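Local coordinates for DNA processing protein DprA (Streptococcus pneumoniae, PDB 3UQZ), which helps load the recombinase RecA onto single-stranded DNA during natural transformation, and binds such DNA cooperatively, protecting it from nucleases, at residues V164-Y173 with H204-L215. Sequence-based numbering, arbitrary orientation.
Sequences VIGTGLDVFY and HFPARNRIIAGL
In the Rossmann-like domain of DprA, the loop that leaves the C-terminal end of strand 161-164 packs against helix 204-215, chiefly through Val-164, Gly-166 and Tyr-173. Val-164, the last residue of the strand, directs its side chain at the helix. With CG1 anti to the backbone N (chi1 -173°), that methyl is carried to Arg-208 CG at 3.7 Å and Ile-211 CG2 at 3.9 Å, while CG2 is left to face Ile-212 and Leu-215. The side chains of Val-164 and Ile-212 run past each other in opposite directions, with Val-164 CB 3.7 Å from Ile-212 CG1. Val-164 CG2 approaches Leu-215 CD2 at 4.2 Å.

Further along, the backbone of Gly-166 comes close to the start of the helix. His-204 ND1 donates a hydrogen bond of 2.8 Å to Gly-166 O. The oxygen lies near the imidazole plane, but the nitrogen sits above the carbonyl plane, 39° out of it. Phe-205 also meets the glycine: its CE1 is 3.8 Å from Gly-166 CA, so the end of the ring lies close against the glycine backbone. Phe-205 CZ also touches Tyr-173 CD2 at 3.6 Å, and the two rings lie obliquely, with planes at 45°. Within the helix, Phe-205 CD1 lies over one face of the Arg-208 guanidinium, toward its rim.

The His-204 ring also stacks on Tyr-194, and Pro-200 touches both Tyr-173 and Phe-205. Strand 161-164 lies between strands 137-140 and 189-192 in the sheet. The helix packs on the same sheet, with Leu-215 reaching Leu-191 of strand 189-192 and Ile-211 touching Leu-95 of strand 94-99.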
loop_
_atom_site.group_PDB
_atom_site.type_symbol
_atom_site.label_atom_id
_atom_site.label_comp_id
_atom_site.label_asym_id
_atom_site.label_seq_id
_atom_site.Cartn_x
_atom_site.Cartn_y
_atom_site.Cartn_z
ATOM N N VAL A 164 -24.653 3.909 12.847
ATOM C CA VAL A 164 -24.426 4.760 14.029
ATOM C C VAL A 164 -24.635 6.203 13.520
ATOM O O VAL A 164 -23.893 6.660 12.652
ATOM C CB VAL A 164 -23.033 4.515 14.695
ATOM C CG1 VAL A 164 -22.885 5.287 16.001
ATOM C CG2 VAL A 164 -22.804 3.026 14.938
ATOM N N ILE A 165 -25.708 6.861 13.955
ATOM C CA ILE A 165 -26.040 8.202 13.464
ATOM C C ILE A 165 -25.568 9.358 14.358
ATOM O O ILE A 165 -25.171 9.142 15.510
ATOM C CB ILE A 165 -27.542 8.304 13.074
ATOM C CG1 ILE A 165 -28.474 7.971 14.265
ATOM C CG2 ILE A 165 -27.837 7.438 11.837
ATOM C CD1 ILE A 165 -29.963 8.296 14.057
ATOM N N GLY A 166 -25.583 10.565 13.792
ATOM C CA GLY A 166 -25.214 11.804 14.478
ATOM C C GLY A 166 -26.386 12.733 14.741
ATOM O O GLY A 166 -26.209 13.941 14.899
ATOM N N THR A 167 -27.611 12.176 14.754
ATOM C CA THR A 167 -28.877 12.884 14.992
ATOM C C THR A 167 -29.784 11.999 15.879
ATOM O O THR A 167 -29.384 10.883 16.251
ATOM C CB THR A 167 -29.612 13.134 13.662
ATOM O OG1 THR A 167 -30.134 11.905 13.161
ATOM C CG2 THR A 167 -28.771 13.839 12.620
ATOM N N GLY A 168 -31.006 12.486 16.160
ATOM C CA GLY A 168 -32.020 11.729 16.878
ATOM C C GLY A 168 -32.565 10.676 15.929
ATOM O O GLY A 168 -32.439 10.831 14.699
ATOM N N LEU A 169 -33.168 9.594 16.477
ATOM C CA LEU A 169 -33.710 8.485 15.678
ATOM C C LEU A 169 -34.929 8.848 14.790
ATOM O O LEU A 169 -35.345 8.036 13.958
ATOM C CB LEU A 169 -33.963 7.229 16.544
ATOM C CG LEU A 169 -32.714 6.563 17.151
ATOM C CD1 LEU A 169 -33.072 5.728 18.311
ATOM C CD2 LEU A 169 -31.955 5.724 16.131
ATOM N N ASP A 170 -35.463 10.078 14.947
ATOM C CA ASP A 170 -36.600 10.628 14.191
ATOM C C ASP A 170 -36.132 11.744 13.244
ATOM O O ASP A 170 -36.957 12.453 12.645
ATOM C CB ASP A 170 -37.700 11.149 15.150
ATOM C CG ASP A 170 -37.247 12.052 16.295
ATOM O OD1 ASP A 170 -36.027 12.351 16.387
ATOM O OD2 ASP A 170 -38.097 12.418 17.127
ATOM N N VAL A 171 -34.793 11.902 13.137
ATOM C CA VAL A 171 -34.111 12.894 12.302
ATOM C C VAL A 171 -33.265 12.150 11.253
ATOM O O VAL A 171 -32.688 11.100 11.546
ATOM C CB VAL A 171 -33.295 13.911 13.152
ATOM C CG1 VAL A 171 -32.533 14.906 12.276
ATOM C CG2 VAL A 171 -34.194 14.642 14.149
ATOM N N PHE A 172 -33.209 12.683 10.027
ATOM C CA PHE A 172 -32.517 12.008 8.950
ATOM C C PHE A 172 -31.397 12.830 8.339
ATOM O O PHE A 172 -31.658 13.904 7.800
ATOM C CB PHE A 172 -33.542 11.502 7.906
ATOM C CG PHE A 172 -34.630 10.639 8.519
ATOM C CD1 PHE A 172 -34.445 9.270 8.686
ATOM C CD2 PHE A 172 -35.807 11.209 8.999
ATOM C CE1 PHE A 172 -35.419 8.486 9.305
ATOM C CE2 PHE A 172 -36.777 10.424 9.625
ATOM C CZ PHE A 172 -36.581 9.065 9.765
ATOM N N TYR A 173 -30.140 12.357 8.460
ATOM C CA TYR A 173 -28.996 13.044 7.860
ATOM C C TYR A 173 -28.017 12.078 7.188
ATOM O O TYR A 173 -27.480 11.204 7.863
ATOM C CB TYR A 173 -28.280 14.003 8.832
ATOM C CG TYR A 173 -27.152 14.780 8.178
ATOM C CD1 TYR A 173 -27.389 15.998 7.547
ATOM C CD2 TYR A 173 -25.850 14.287 8.177
ATOM C CE1 TYR A 173 -26.359 16.710 6.937
ATOM C CE2 TYR A 173 -24.813 14.985 7.559
ATOM C CZ TYR A 173 -25.073 16.197 6.939
ATOM O OH TYR A 173 -24.055 16.896 6.336
ATOM N N HIS A 204 -21.233 16.125 16.439
ATOM C CA HIS A 204 -21.915 14.829 16.569
ATOM C C HIS A 204 -21.257 13.736 15.737
ATOM O O HIS A 204 -21.312 12.578 16.119
ATOM C CB HIS A 204 -23.398 14.936 16.171
ATOM C CG HIS A 204 -24.259 15.693 17.132
ATOM N ND1 HIS A 204 -25.614 15.831 16.915
ATOM C CD2 HIS A 204 -23.934 16.327 18.285
ATOM C CE1 HIS A 204 -26.076 16.525 17.943
ATOM N NE2 HIS A 204 -25.098 16.854 18.789
ATOM N N PHE A 205 -20.654 14.105 14.602
ATOM C CA PHE A 205 -20.021 13.190 13.658
ATOM C C PHE A 205 -18.688 12.595 14.096
ATOM O O PHE A 205 -18.631 11.364 14.167
ATOM C CB PHE A 205 -20.094 13.724 12.221
ATOM C CG PHE A 205 -21.540 14.004 11.863
ATOM C CD1 PHE A 205 -22.398 12.968 11.506
ATOM C CD2 PHE A 205 -22.071 15.286 11.992
ATOM C CE1 PHE A 205 -23.746 13.215 11.241
ATOM C CE2 PHE A 205 -23.422 15.531 11.726
ATOM C CZ PHE A 205 -24.248 14.497 11.347
ATOM N N PRO A 206 -17.657 13.385 14.517
ATOM C CA PRO A 206 -16.438 12.763 15.074
ATOM C C PRO A 206 -16.750 11.909 16.307
ATOM O O PRO A 206 -16.118 10.870 16.494
ATOM C CB PRO A 206 -15.576 13.967 15.467
ATOM C CG PRO A 206 -16.079 15.076 14.645
ATOM C CD PRO A 206 -17.546 14.861 14.538
ATOM N N ALA A 207 -17.746 12.332 17.121
ATOM C CA ALA A 207 -18.200 11.636 18.331
ATOM C C ALA A 207 -18.796 10.245 18.001
ATOM O O ALA A 207 -18.443 9.249 18.625
ATOM C CB ALA A 207 -19.211 12.500 19.077
ATOM N N ARG A 208 -19.681 10.208 17.009
ATOM C CA ARG A 208 -20.370 9.049 16.432
ATOM C C ARG A 208 -19.311 8.052 15.893
ATOM O O ARG A 208 -19.465 6.843 16.081
ATOM C CB ARG A 208 -21.261 9.588 15.293
ATOM C CG ARG A 208 -22.123 8.626 14.533
ATOM C CD ARG A 208 -21.589 8.178 13.174
ATOM N NE ARG A 208 -20.791 9.167 12.459
ATOM C CZ ARG A 208 -21.069 9.609 11.245
ATOM N NH1 ARG A 208 -22.145 9.182 10.608
ATOM N NH2 ARG A 208 -20.275 10.491 10.658
ATOM N N ASN A 209 -18.231 8.568 15.253
ATOM C CA ASN A 209 -17.145 7.763 14.680
ATOM C C ASN A 209 -16.401 6.897 15.691
ATOM O O ASN A 209 -15.965 5.791 15.349
ATOM C CB ASN A 209 -16.174 8.623 13.891
ATOM C CG ASN A 209 -16.746 9.199 12.627
ATOM O OD1 ASN A 209 -17.606 8.613 11.958
ATOM N ND2 ASN A 209 -16.247 10.357 12.251
ATOM N N ARG A 210 -16.257 7.403 16.924
ATOM C CA ARG A 210 -15.626 6.726 18.061
ATOM C C ARG A 210 -16.375 5.403 18.364
ATOM O O ARG A 210 -15.728 4.385 18.624
ATOM C CB ARG A 210 -15.586 7.695 19.262
ATOM C CG ARG A 210 -15.958 7.112 20.627
ATOM C CD ARG A 210 -16.215 8.155 21.705
ATOM N NE ARG A 210 -17.436 8.902 21.411
ATOM C CZ ARG A 210 -18.515 8.923 22.183
ATOM N NH1 ARG A 210 -18.530 8.266 23.333
ATOM N NH2 ARG A 210 -19.581 9.614 21.816
ATOM N N ILE A 211 -17.735 5.419 18.258
ATOM C CA ILE A 211 -18.626 4.266 18.468
ATOM C C ILE A 211 -18.483 3.270 17.306
ATOM O O ILE A 211 -18.363 2.073 17.566
ATOM C CB ILE A 211 -20.106 4.702 18.703
ATOM C CG1 ILE A 211 -20.214 5.715 19.858
ATOM C CG2 ILE A 211 -21.029 3.479 18.933
ATOM C CD1 ILE A 211 -21.524 6.511 19.909
ATOM N N ILE A 212 -18.493 3.762 16.030
ATOM C CA ILE A 212 -18.314 2.933 14.828
ATOM C C ILE A 212 -17.041 2.089 14.979
ATOM O O ILE A 212 -17.107 0.866 14.849
ATOM C CB ILE A 212 -18.291 3.777 13.517
ATOM C CG1 ILE A 212 -19.654 4.462 13.242
ATOM C CG2 ILE A 212 -17.853 2.921 12.306
ATOM C CD1 ILE A 212 -19.638 5.455 12.144
ATOM N N ALA A 213 -15.905 2.740 15.292
ATOM C CA ALA A 213 -14.619 2.076 15.483
ATOM C C ALA A 213 -14.632 1.168 16.715
ATOM O O ALA A 213 -14.263 0.004 16.598
ATOM C CB ALA A 213 -13.509 3.107 15.593
ATOM N N GLY A 214 -15.109 1.688 17.851
ATOM C CA GLY A 214 -15.183 0.985 19.132
ATOM C C GLY A 214 -15.963 -0.315 19.141
ATOM O O GLY A 214 -15.594 -1.262 19.841
ATOM N N LEU A 215 -17.045 -0.369 18.357
ATOM C CA LEU A 215 -17.913 -1.532 18.199
ATOM C C LEU A 215 -17.193 -2.722 17.532
ATOM O O LEU A 215 -17.563 -3.864 17.778
ATOM C CB LEU A 215 -19.089 -1.107 17.306
ATOM C CG LEU A 215 -20.549 -1.304 17.748
ATOM C CD1 LEU A 215 -20.717 -1.401 19.247
ATOM C CD2 LEU A 215 -21.425 -0.201 17.183
#